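Local coordinates for beta-N-acetylhexosaminidase (Bacteroides fragilis, PDB 4PYS), which probably removes terminal beta-linked N-acetylhexosamine residues from glycans by hydrolysis, as a glycosyl hydrolase family 20 beta-N-acetylhexosaminidase, at residues E204-K207 and E208-Y212; Q142-K145 and V146-K150; D439-E443 and S444-R448. All coordinates share one frame; numbering follows the deposited sequence.

Contact 1: residues E204-K207 and E208-Y212; sequences EEVK and EIIGY
Val-206 and Ile-210, one helical turn apart, lie side by side and point the same way, with their CG1 atoms 4.0 Å apart. Two torsions bring these carbons together: CG1 of Val-206 is anti to the backbone N (chi1 168°) and leans down the helix, whereas CG1 of Ile-210 stands beside its own N (chi1 -66°) and leans back. The same Ile-210 CG1 rests 3.2 Å from Val-206 O, the atom that accepts Ile-210 N at 2.8 Å in a nearly straight bond.

Ile-209 is set against the carbonyl one turn earlier, its CG1 and CD1 each 3.5 Å from Glu-205 O, which also takes its N-H at 2.9 Å. The carboxylate of Glu-205 turns the other way, OE1 accepting Ser-202 N at the start of the helix, one half of the bonding of a capping box. Glu-208 extends its chain to a salt bridge with Lys-150.

Val-206 and Ile-210 pack on Phe-281 and Ile-209 on Ile-153 of helix 146-158, while Glu-204, Lys-207 and Glu-208 form the exposed polar side. This is the pattern of an amphipathic helix on the outside of a TIM barrel, here the family 20 catalytic domain.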
ATOM      1  N   GLU A 204      17.159  -2.882 -11.510  1.00 32.60           N
ATOM      2  CA  GLU A 204      17.253  -4.324 -11.258  1.00 31.55           C
ATOM      3  C   GLU A 204      16.563  -4.722  -9.957  1.00 31.98           C
ATOM      4  O   GLU A 204      15.814  -5.699  -9.913  1.00 34.01           O
ATOM      5  CB  GLU A 204      18.718  -4.764 -11.214  1.00 42.50           C
ATOM      6  CG  GLU A 204      19.218  -5.336 -12.525  1.00 54.89           C
ATOM      7  CD  GLU A 204      18.347  -6.473 -13.014  1.00 61.05           C
ATOM      8  OE1 GLU A 204      18.185  -7.464 -12.271  1.00 57.90           O
ATOM      9  OE2 GLU A 204      17.813  -6.367 -14.138  1.00 71.89           O
ATOM     10  N   GLU A 205      16.832  -3.974  -8.894  1.00 31.25           N
ATOM     11  CA  GLU A 205      16.158  -4.200  -7.611  1.00 30.84           C
ATOM     12  C   GLU A 205      14.639  -4.020  -7.706  1.00 32.42           C
ATOM     13  O   GLU A 205      13.872  -4.775  -7.099  1.00 29.38           O
ATOM     14  CB  GLU A 205      16.743  -3.280  -6.531  1.00 33.03           C
ATOM     15  CG  GLU A 205      18.160  -3.661  -6.098  1.00 40.36           C
ATOM     16  CD  GLU A 205      18.848  -2.589  -5.258  1.00 47.57           C
ATOM     17  OE1 GLU A 205      18.644  -1.385  -5.527  1.00 49.57           O
ATOM     18  OE2 GLU A 205      19.608  -2.953  -4.334  1.00 45.37           O
ATOM     19  N   VAL A 206      14.199  -3.019  -8.462  1.00 29.53           N
ATOM     20  CA  VAL A 206      12.771  -2.810  -8.668  1.00 27.96           C
ATOM     21  C   VAL A 206      12.157  -4.012  -9.370  1.00 29.90           C
ATOM     22  O   VAL A 206      11.080  -4.461  -8.998  1.00 28.21           O
ATOM     23  CB  VAL A 206      12.497  -1.525  -9.472  1.00 32.23           C
ATOM     24  CG1 VAL A 206      11.033  -1.475  -9.936  1.00 27.34           C
ATOM     25  CG2 VAL A 206      12.827  -0.309  -8.627  1.00 31.26           C
ATOM     26  N   LYS A 207      12.858  -4.543 -10.372  1.00 31.51           N
ATOM     27  CA  LYS A 207      12.380  -5.730 -11.076  1.00 33.01           C
ATOM     28  C   LYS A 207      12.211  -6.901 -10.107  1.00 35.04           C
ATOM     29  O   LYS A 207      11.219  -7.628 -10.176  1.00 34.40           O
ATOM     30  CB  LYS A 207      13.329  -6.122 -12.204  1.00 32.10           C
ATOM     31  CG  LYS A 207      12.764  -7.213 -13.099  1.00 37.90           C
ATOM     32  CD  LYS A 207      13.765  -7.608 -14.171  1.00 45.92           C
ATOM     33  CE  LYS A 207      13.198  -8.698 -15.056  1.00 55.55           C
ATOM     34  NZ  LYS A 207      14.231  -9.721 -15.398  1.00 61.92           N
ATOM     35  N   GLU A 208      13.178  -7.074  -9.208  1.00 35.84           N
ATOM     36  CA  GLU A 208      13.112  -8.123  -8.185  1.00 30.17           C
ATOM     37  C   GLU A 208      11.893  -7.914  -7.284  1.00 29.95           C
ATOM     38  O   GLU A 208      11.141  -8.848  -7.004  1.00 30.98           O
ATOM     39  CB  GLU A 208      14.399  -8.122  -7.344  1.00 34.10           C
ATOM     40  CG  GLU A 208      14.428  -9.157  -6.214  1.00 39.70           C
ATOM     41  CD  GLU A 208      15.678  -9.066  -5.345  1.00 52.52           C
ATOM     42  OE1 GLU A 208      16.527  -8.183  -5.593  1.00 58.40           O
ATOM     43  OE2 GLU A 208      15.809  -9.881  -4.407  1.00 54.19           O
ATOM     44  N   ILE A 209      11.709  -6.680  -6.830  1.00 25.19           N
ATOM     45  CA  ILE A 209      10.583  -6.333  -5.957  1.00 21.16           C
ATOM     46  C   ILE A 209       9.231  -6.532  -6.633  1.00 29.20           C
ATOM     47  O   ILE A 209       8.288  -7.062  -6.026  1.00 26.78           O
ATOM     48  CB  ILE A 209      10.762  -4.902  -5.423  1.00 25.96           C
ATOM     49  CG1 ILE A 209      11.822  -4.910  -4.314  1.00 31.61           C
ATOM     50  CG2 ILE A 209       9.457  -4.335  -4.914  1.00 23.81           C
ATOM     51  CD1 ILE A 209      12.474  -3.580  -4.068  1.00 33.73           C
ATOM     52  N   ILE A 210       9.130  -6.133  -7.899  1.00 28.19           N
ATOM     53  CA  ILE A 210       7.887  -6.337  -8.642  1.00 26.91           C
ATOM     54  C   ILE A 210       7.545  -7.820  -8.768  1.00 27.47           C
ATOM     55  O   ILE A 210       6.383  -8.205  -8.643  1.00 28.03           O
ATOM     56  CB  ILE A 210       7.972  -5.715 -10.060  1.00 33.01           C
ATOM     57  CG1 ILE A 210       8.070  -4.200  -9.953  1.00 34.47           C
ATOM     58  CG2 ILE A 210       6.753  -6.105 -10.900  1.00 34.47           C
ATOM     59  CD1 ILE A 210       6.827  -3.580  -9.386  1.00 32.67           C
ATOM     60  N   GLY A 211       8.557  -8.648  -9.025  1.00 28.76           N
ATOM     61  CA  GLY A 211       8.341 -10.078  -9.160  1.00 31.88           C
ATOM     62  C   GLY A 211       7.932 -10.688  -7.832  1.00 29.52           C
ATOM     63  O   GLY A 211       7.017 -11.515  -7.768  1.00 33.83           O
ATOM     64  N   TYR A 212       8.602 -10.273  -6.764  1.00 28.00           N
ATOM     65  CA  TYR A 212       8.282 -10.752  -5.413  1.00 28.06           C
ATOM     66  C   TYR A 212       6.844 -10.417  -5.042  1.00 27.74           C
ATOM     67  O   TYR A 212       6.096 -11.243  -4.497  1.00 23.71           O
ATOM     68  CB  TYR A 212       9.250 -10.111  -4.415  1.00 26.96           C
ATOM     69  CG  TYR A 212       9.070 -10.539  -2.973  1.00 25.07           C
ATOM     70  CD1 TYR A 212       9.687 -11.684  -2.491  1.00 25.72           C
ATOM     71  CD2 TYR A 212       8.296  -9.784  -2.089  1.00 23.93           C
ATOM     72  CE1 TYR A 212       9.532 -12.083  -1.167  1.00 26.58           C
ATOM     73  CE2 TYR A 212       8.138 -10.178  -0.749  1.00 22.85           C
ATOM     74  CZ  TYR A 212       8.764 -11.322  -0.308  1.00 28.18           C
ATOM     75  OH  TYR A 212       8.617 -11.722   1.006  1.00 24.69           O
TER

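Contact 2: residues Q142-K145 and V146-K150; sequences QYQK and VSTIK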
ATOM      1  N   GLN A 142      13.487   8.122   4.297  1.00 27.01           N
ATOM      2  CA  GLN A 142      14.361   7.090   4.836  1.00 28.71           C
ATOM      3  C   GLN A 142      14.562   6.028   3.766  1.00 29.08           C
ATOM      4  O   GLN A 142      13.663   5.761   2.978  1.00 33.07           O
ATOM      5  CB  GLN A 142      13.719   6.445   6.070  1.00 25.72           C
ATOM      6  CG  GLN A 142      13.667   7.353   7.302  1.00 26.25           C
ATOM      7  CD  GLN A 142      15.039   7.685   7.846  1.00 26.25           C
ATOM      8  OE1 GLN A 142      15.948   6.851   7.813  1.00 30.01           O
ATOM      9  NE2 GLN A 142      15.206   8.908   8.348  1.00 25.39           N
ATOM     10  N   TYR A 143      15.748   5.434   3.726  1.00 23.95           N
ATOM     11  CA  TYR A 143      15.993   4.285   2.860  1.00 22.83           C
ATOM     12  C   TYR A 143      15.825   3.004   3.667  1.00 26.32           C
ATOM     13  O   TYR A 143      16.393   2.882   4.754  1.00 27.27           O
ATOM     14  CB  TYR A 143      17.420   4.369   2.271  1.00 27.17           C
ATOM     15  CG  TYR A 143      17.867   3.095   1.583  1.00 30.36           C
ATOM     16  CD1 TYR A 143      17.470   2.802   0.276  1.00 31.00           C
ATOM     17  CD2 TYR A 143      18.675   2.179   2.246  1.00 31.93           C
ATOM     18  CE1 TYR A 143      17.874   1.625  -0.348  1.00 30.59           C
ATOM     19  CE2 TYR A 143      19.080   1.010   1.639  1.00 32.60           C
ATOM     20  CZ  TYR A 143      18.678   0.735   0.345  1.00 35.92           C
ATOM     21  OH  TYR A 143      19.088  -0.442  -0.248  1.00 36.76           O
ATOM     22  N   GLN A 144      15.020   2.071   3.158  1.00 25.91           N
ATOM     23  CA  GLN A 144      14.947   0.737   3.745  1.00 25.89           C
ATOM     24  C   GLN A 144      15.571  -0.259   2.785  1.00 23.62           C
ATOM     25  O   GLN A 144      15.352  -0.172   1.566  1.00 27.65           O
ATOM     26  CB  GLN A 144      13.494   0.340   4.020  1.00 24.69           C
ATOM     27  CG  GLN A 144      12.758   1.297   4.953  1.00 21.60           C
ATOM     28  CD  GLN A 144      12.089   2.416   4.206  1.00 26.87           C
ATOM     29  OE1 GLN A 144      11.921   2.344   2.988  1.00 27.31           O
ATOM     30  NE2 GLN A 144      11.679   3.452   4.929  1.00 24.47           N
ATOM     31  N   LYS A 145      16.323  -1.222   3.312  1.00 24.12           N
ATOM     32  CA  LYS A 145      16.932  -2.214   2.425  1.00 28.26           C
ATOM     33  C   LYS A 145      15.892  -3.054   1.701  1.00 29.18           C
ATOM     34  O   LYS A 145      14.732  -3.125   2.115  1.00 24.94           O
ATOM     35  CB  LYS A 145      17.975  -3.084   3.130  1.00 38.56           C
ATOM     36  CG  LYS A 145      17.666  -3.511   4.534  1.00 48.21           C
ATOM     37  CD  LYS A 145      18.980  -3.893   5.214  1.00 54.99           C
ATOM     38  CE  LYS A 145      18.799  -4.157   6.697  1.00 61.14           C
ATOM     39  NZ  LYS A 145      18.266  -5.519   6.968  1.00 64.57           N
ATOM     40  N   VAL A 146      16.306  -3.668   0.600  1.00 26.76           N
ATOM     41  CA  VAL A 146      15.375  -4.433  -0.227  1.00 25.69           C
ATOM     42  C   VAL A 146      14.650  -5.511   0.576  1.00 26.16           C
ATOM     43  O   VAL A 146      13.444  -5.703   0.403  1.00 22.26           O
ATOM     44  CB  VAL A 146      16.099  -5.056  -1.441  1.00 30.05           C
ATOM     45  CG1 VAL A 146      15.210  -6.053  -2.146  1.00 31.26           C
ATOM     46  CG2 VAL A 146      16.531  -3.965  -2.401  1.00 33.87           C
ATOM     47  N   SER A 147      15.365  -6.197   1.466  1.00 28.36           N
ATOM     48  CA  SER A 147      14.717  -7.249   2.265  1.00 28.32           C
ATOM     49  C   SER A 147      13.619  -6.683   3.165  1.00 27.91           C
ATOM     50  O   SER A 147      12.658  -7.378   3.503  1.00 25.62           O
ATOM     51  CB  SER A 147      15.747  -8.030   3.087  1.00 29.33           C
ATOM     52  OG  SER A 147      16.455  -7.181   3.969  1.00 30.02           O
ATOM     53  N   THR A 148      13.759  -5.417   3.551  1.00 21.87           N
ATOM     54  CA  THR A 148      12.754  -4.751   4.382  1.00 22.09           C
ATOM     55  C   THR A 148      11.551  -4.309   3.559  1.00 22.03           C
ATOM     56  O   THR A 148      10.409  -4.423   4.011  1.00 21.64           O
ATOM     57  CB  THR A 148      13.362  -3.573   5.168  1.00 25.84           C
ATOM     58  OG1 THR A 148      14.371  -4.072   6.063  1.00 25.89           O
ATOM     59  CG2 THR A 148      12.295  -2.835   5.973  1.00 26.21           C
ATOM     60  N   ILE A 149      11.789  -3.817   2.345  1.00 19.45           N
ATOM     61  CA  ILE A 149      10.677  -3.567   1.433  1.00 18.41           C
ATOM     62  C   ILE A 149       9.888  -4.866   1.230  1.00 21.36           C
ATOM     63  O   ILE A 149       8.654  -4.879   1.300  1.00 18.98           O
ATOM     64  CB  ILE A 149      11.164  -3.041   0.070  1.00 20.99           C
ATOM     65  CG1 ILE A 149      11.978  -1.749   0.239  1.00 23.64           C
ATOM     66  CG2 ILE A 149       9.971  -2.831  -0.878  1.00 24.36           C
ATOM     67  CD1 ILE A 149      11.143  -0.576   0.766  1.00 23.88           C
ATOM     68  N   LYS A 150      10.595  -5.972   1.009  1.00 21.56           N
ATOM     69  CA  LYS A 150       9.918  -7.266   0.835  1.00 20.41           C
ATOM     70  C   LYS A 150       9.102  -7.659   2.062  1.00 20.50           C
ATOM     71  O   LYS A 150       8.002  -8.192   1.929  1.00 20.75           O
ATOM     72  CB  LYS A 150      10.936  -8.370   0.518  1.00 22.84           C
ATOM     73  CG  LYS A 150      11.512  -8.281  -0.893  1.00 22.73           C
ATOM     74  CD  LYS A 150      12.530  -9.374  -1.120  1.00 26.37           C
ATOM     75  CE  LYS A 150      13.069  -9.334  -2.536  1.00 37.17           C
ATOM     76  NZ  LYS A 150      14.091 -10.399  -2.730  1.00 38.53           N
TER
HETATM   77  O   HOH W   1      19.222  -3.678   0.059  1.00 34.92           O
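Gln-144 and Lys-145 meet Thr-148 and Ile-149 across the start of helix 146-158, and the close packing is on the inner side of this turn. Lys-145 O is shared by two N-H groups: Ile-149 N reaches it at 3.0 Å and 162°, close to the line of the carbonyl, and Thr-148 N adds a weak bond at 2.9 Å, bent to 130°. Carbon closes round the same turn. Gln-144 CB lies 3.9 Å from Thr-148 CG2, and Ile-149 crosses the Gln-144 side chain at about a right angle, CD1 being 3.8 Å from OE1. The glutamine amide is held from both ends, OE1 by Ser-139 OG and NE2 by Asp-138 O, while Ile-149 also packs on Leu-137 and Trp-166 of the barrel strands.

The outer side is looser. Lys-145 is exposed; its CG passes Thr-148 OG1 at 3.7 Å, and a bend at the last torsion (chi4 81°) swings NZ over the exposed Ser-147, still 3.9 Å from OG, too far for a bond. Water 1 accepts Val-146 N at 3.0 Å and lies 3.3 Å from Tyr-143 OH, linking the helix start to the preceding loop.

Lys-145 holds the N-cap position but its side chain, aliphatic up to an amino group, carries no acceptor for the first N-H groups, and the water serves Val-146 instead. The Glu-443 carboxylate probably hydrogen-bonds to Lys-145 N through OE2 and, at an unusually short separation, to Thr-148 OG1 through OE1. A negative group at the amino end of a helix would probably be stabilised by the helix dipole, and the chemistry implies that the loop at 439-443 ties down the helix start by these two groups.

Contact 3: residues D439-E443 and S444-R448; sequences DGVTE and SMIDR
Met-445, present as selenomethionine, folds back over the loop that leads to it. Its CB meets Val-441 CG1 at 3.9 Å, and SE comes within 3.5 Å of Thr-442 OG1 and 3.6 Å of Gly-440 O. A bend at the last torsion (chi3 56°) returns CE to the chain, 3.8 Å from Val-441 CA. A backbone bond also holds the residue: Met-445 N donates to Thr-442 O at 3.0 Å, from above the carbonyl plane.

Glu-443, the other heavily covered residue, works through its carbonyl within the contact. Its O accepts Ile-446 N at 3.3 Å, in a straight bond (168°) that again comes from above the plane, and accepts a hydrogen bond from water 2 at 2.8 Å. That water accepts Asp-447 N, also at 2.8 Å, and so carries the link one residue further.

Inside 444-448, Arg-448 NH2 donates a hydrogen bond to Ser-444 O, which lies near the guanidinium plane, while the donor stands above the carbonyl plane; one face of that guanidinium has Met-445 CG over it, offset toward the rim.

The two i to i+3 bonds and the backbone angles of Glu-443, Ser-444 and Met-445 describe consecutive type I turns, ahead of helix 447-450. The chemistry implies two turns held by backbone carbonyls and a water, with the Met-445 side chain packed over them; the Glu-443 carboxylate, not used within these turns, points to the start of helix 146-158.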
ATOM      1  N   ASP A 439      10.840  12.454  10.956  1.00 32.74           N
ATOM      2  CA  ASP A 439      11.498  12.489  12.269  1.00 35.40           C
ATOM      3  C   ASP A 439      12.462  11.325  12.502  1.00 36.00           C
ATOM      4  O   ASP A 439      12.735  10.968  13.648  1.00 33.41           O
ATOM      5  CB  ASP A 439      10.477  12.580  13.420  1.00 35.96           C
ATOM      6  CG  ASP A 439      10.016  13.997  13.689  1.00 47.66           C
ATOM      7  OD1 ASP A 439      10.815  14.933  13.490  1.00 58.66           O
ATOM      8  OD2 ASP A 439       8.857  14.170  14.122  1.00 52.08           O
ATOM      9  N   GLY A 440      12.975  10.738  11.425  1.00 32.23           N
ATOM     10  CA  GLY A 440      14.030   9.742  11.548  1.00 35.89           C
ATOM     11  C   GLY A 440      13.579   8.363  11.996  1.00 32.82           C
ATOM     12  O   GLY A 440      14.240   7.737  12.826  1.00 32.80           O
ATOM     13  N   VAL A 441      12.464   7.888  11.449  1.00 28.86           N
ATOM     14  CA  VAL A 441      11.999   6.530  11.720  1.00 29.12           C
ATOM     15  C   VAL A 441      12.825   5.527  10.912  1.00 25.71           C
ATOM     16  O   VAL A 441      12.617   5.356   9.713  1.00 30.75           O
ATOM     17  CB  VAL A 441      10.502   6.372  11.396  1.00 26.02           C
ATOM     18  CG1 VAL A 441      10.044   4.915  11.597  1.00 26.36           C
ATOM     19  CG2 VAL A 441       9.677   7.318  12.266  1.00 26.53           C
ATOM     20  N   THR A 442      13.776   4.880  11.578  1.00 27.20           N
ATOM     21  CA  THR A 442      14.652   3.913  10.937  1.00 25.55           C
ATOM     22  C   THR A 442      13.938   2.567  10.885  1.00 29.27           C
ATOM     23  O   THR A 442      12.839   2.430  11.418  1.00 26.22           O
ATOM     24  CB  THR A 442      15.952   3.757  11.726  1.00 28.76           C
ATOM     25  OG1 THR A 442      15.628   3.348  13.059  1.00 31.26           O
ATOM     26  CG2 THR A 442      16.715   5.075  11.779  1.00 32.48           C
ATOM     27  N   GLU A 443      14.555   1.576  10.250  1.00 26.65           N
ATOM     28  CA  GLU A 443      13.882   0.287  10.037  1.00 33.25           C
ATOM     29  C   GLU A 443      13.460  -0.388  11.347  1.00 25.43           C
ATOM     30  O   GLU A 443      12.389  -1.008  11.421  1.00 27.32           O
ATOM     31  CB  GLU A 443      14.792  -0.668   9.259  1.00 35.63           C
ATOM     32  CG  GLU A 443      15.080  -0.239   7.823  1.00 37.35           C
ATOM     33  CD  GLU A 443      15.821  -1.304   7.040  1.00 39.03           C
ATOM     34  OE1 GLU A 443      15.680  -2.498   7.377  1.00 37.25           O
ATOM     35  OE2 GLU A 443      16.539  -0.947   6.087  1.00 38.18           O
ATOM     36  N   SER A 444      14.313  -0.286  12.362  1.00 28.89           N
ATOM     37  CA  SER A 444      14.052  -0.940  13.654  1.00 34.16           C
ATOM     38  C   SER A 444      12.874  -0.316  14.405  1.00 35.73           C
ATOM     39  O   SER A 444      12.423  -0.850  15.432  1.00 28.21           O
ATOM     40  CB  SER A 444      15.293  -0.880  14.533  1.00 33.37           C
ATOM     41  OG  SER A 444      15.608   0.464  14.859  1.00 36.69           O
HETATM   42  N   MSE A 445      12.389   0.816  13.897  1.00 27.82           N
HETATM   43  CA  MSE A 445      11.323   1.584  14.556  1.00 24.28           C
HETATM   44  C   MSE A 445       9.976   1.404  13.887  1.00 23.67           C
HETATM   45  O   MSE A 445       8.950   1.903  14.371  1.00 23.34           O
HETATM   46  CB  MSE A 445      11.696   3.071  14.591  1.00 25.26           C
HETATM   47  CG  MSE A 445      12.843   3.376  15.509  1.00 27.59           C
HETATM   48 SE   MSE A 445      13.562   5.162  15.212  0.67 33.74          SE
HETATM   49  CE  MSE A 445      11.974   6.159  15.470  1.00 28.88           C
ATOM     50  N   ILE A 446       9.953   0.675  12.778  1.00 22.19           N
ATOM     51  CA  ILE A 446       8.721   0.570  12.006  1.00 21.60           C
ATOM     52  C   ILE A 446       7.642  -0.308  12.653  1.00 21.89           C
ATOM     53  O   ILE A 446       6.497   0.127  12.796  1.00 19.01           O
ATOM     54  CB  ILE A 446       8.995   0.100  10.567  1.00 18.38           C
ATOM     55  CG1 ILE A 446       9.883   1.120   9.843  1.00 23.97           C
ATOM     56  CG2 ILE A 446       7.689  -0.103   9.812  1.00 18.85           C
ATOM     57  CD1 ILE A 446      10.343   0.690   8.440  1.00 26.81           C
ATOM     58  N   ASP A 447       7.988  -1.537  13.035  1.00 25.06           N
ATOM     59  CA  ASP A 447       6.963  -2.485  13.498  1.00 21.21           C
ATOM     60  C   ASP A 447       6.160  -1.990  14.708  1.00 24.63           C
ATOM     61  O   ASP A 447       4.959  -2.237  14.792  1.00 22.91           O
ATOM     62  CB  ASP A 447       7.588  -3.844  13.843  1.00 25.50           C
ATOM     63  CG  ASP A 447       7.917  -4.669  12.616  1.00 30.18           C
ATOM     64  OD1 ASP A 447       7.501  -4.285  11.502  1.00 27.06           O
ATOM     65  OD2 ASP A 447       8.602  -5.706  12.770  1.00 29.01           O
ATOM     66  N   ARG A 448       6.808  -1.292  15.639  1.00 24.72           N
ATOM     67  CA  ARG A 448       6.106  -0.892  16.865  1.00 22.47           C
ATOM     68  C   ARG A 448       5.049   0.169  16.582  1.00 22.30           C
ATOM     69  O   ARG A 448       4.140   0.388  17.387  1.00 24.05           O
ATOM     70  CB  ARG A 448       7.089  -0.406  17.930  1.00 25.40           C
ATOM     71  CG  ARG A 448       7.663   0.971  17.660  1.00 26.73           C
ATOM     72  CD  ARG A 448       8.813   1.260  18.595  1.00 27.35           C
ATOM     73  NE  ARG A 448      10.071   0.690  18.110  1.00 28.65           N
ATOM     74  CZ  ARG A 448      11.261   0.976  18.622  1.00 31.14           C
ATOM     75  NH1 ARG A 448      11.352   1.810  19.647  1.00 30.45           N
ATOM     76  NH2 ARG A 448      12.360   0.434  18.111  1.00 29.75           N
TER
HETATM   77  O   HOH W   2      10.649  -2.407  13.034  1.00 27.44           O

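Contact 2 is the middle of the three: it touches contacts 1 and 3, whose nearest atoms stay about 11 Å apart. Contacts 1 and 2 join two neighbouring barrel helices, 203-214 and 146-158, through a salt bridge of Glu-208 with Lys-150 and apolar packing of Ile-209 on Ile-149. Contacts 2 and 3 meet through polar groups, the loop at 439-443 reaching the start of helix 146-158. All three are partly buried, none wholly core or surface. Contact 1, in mid-helix, has regular i to i+4 bonds; contact 2, at a helix start, has one such bond, a weak i to i+3 bond and a water; contact 3 has i to i+3 backbone bonds and a water.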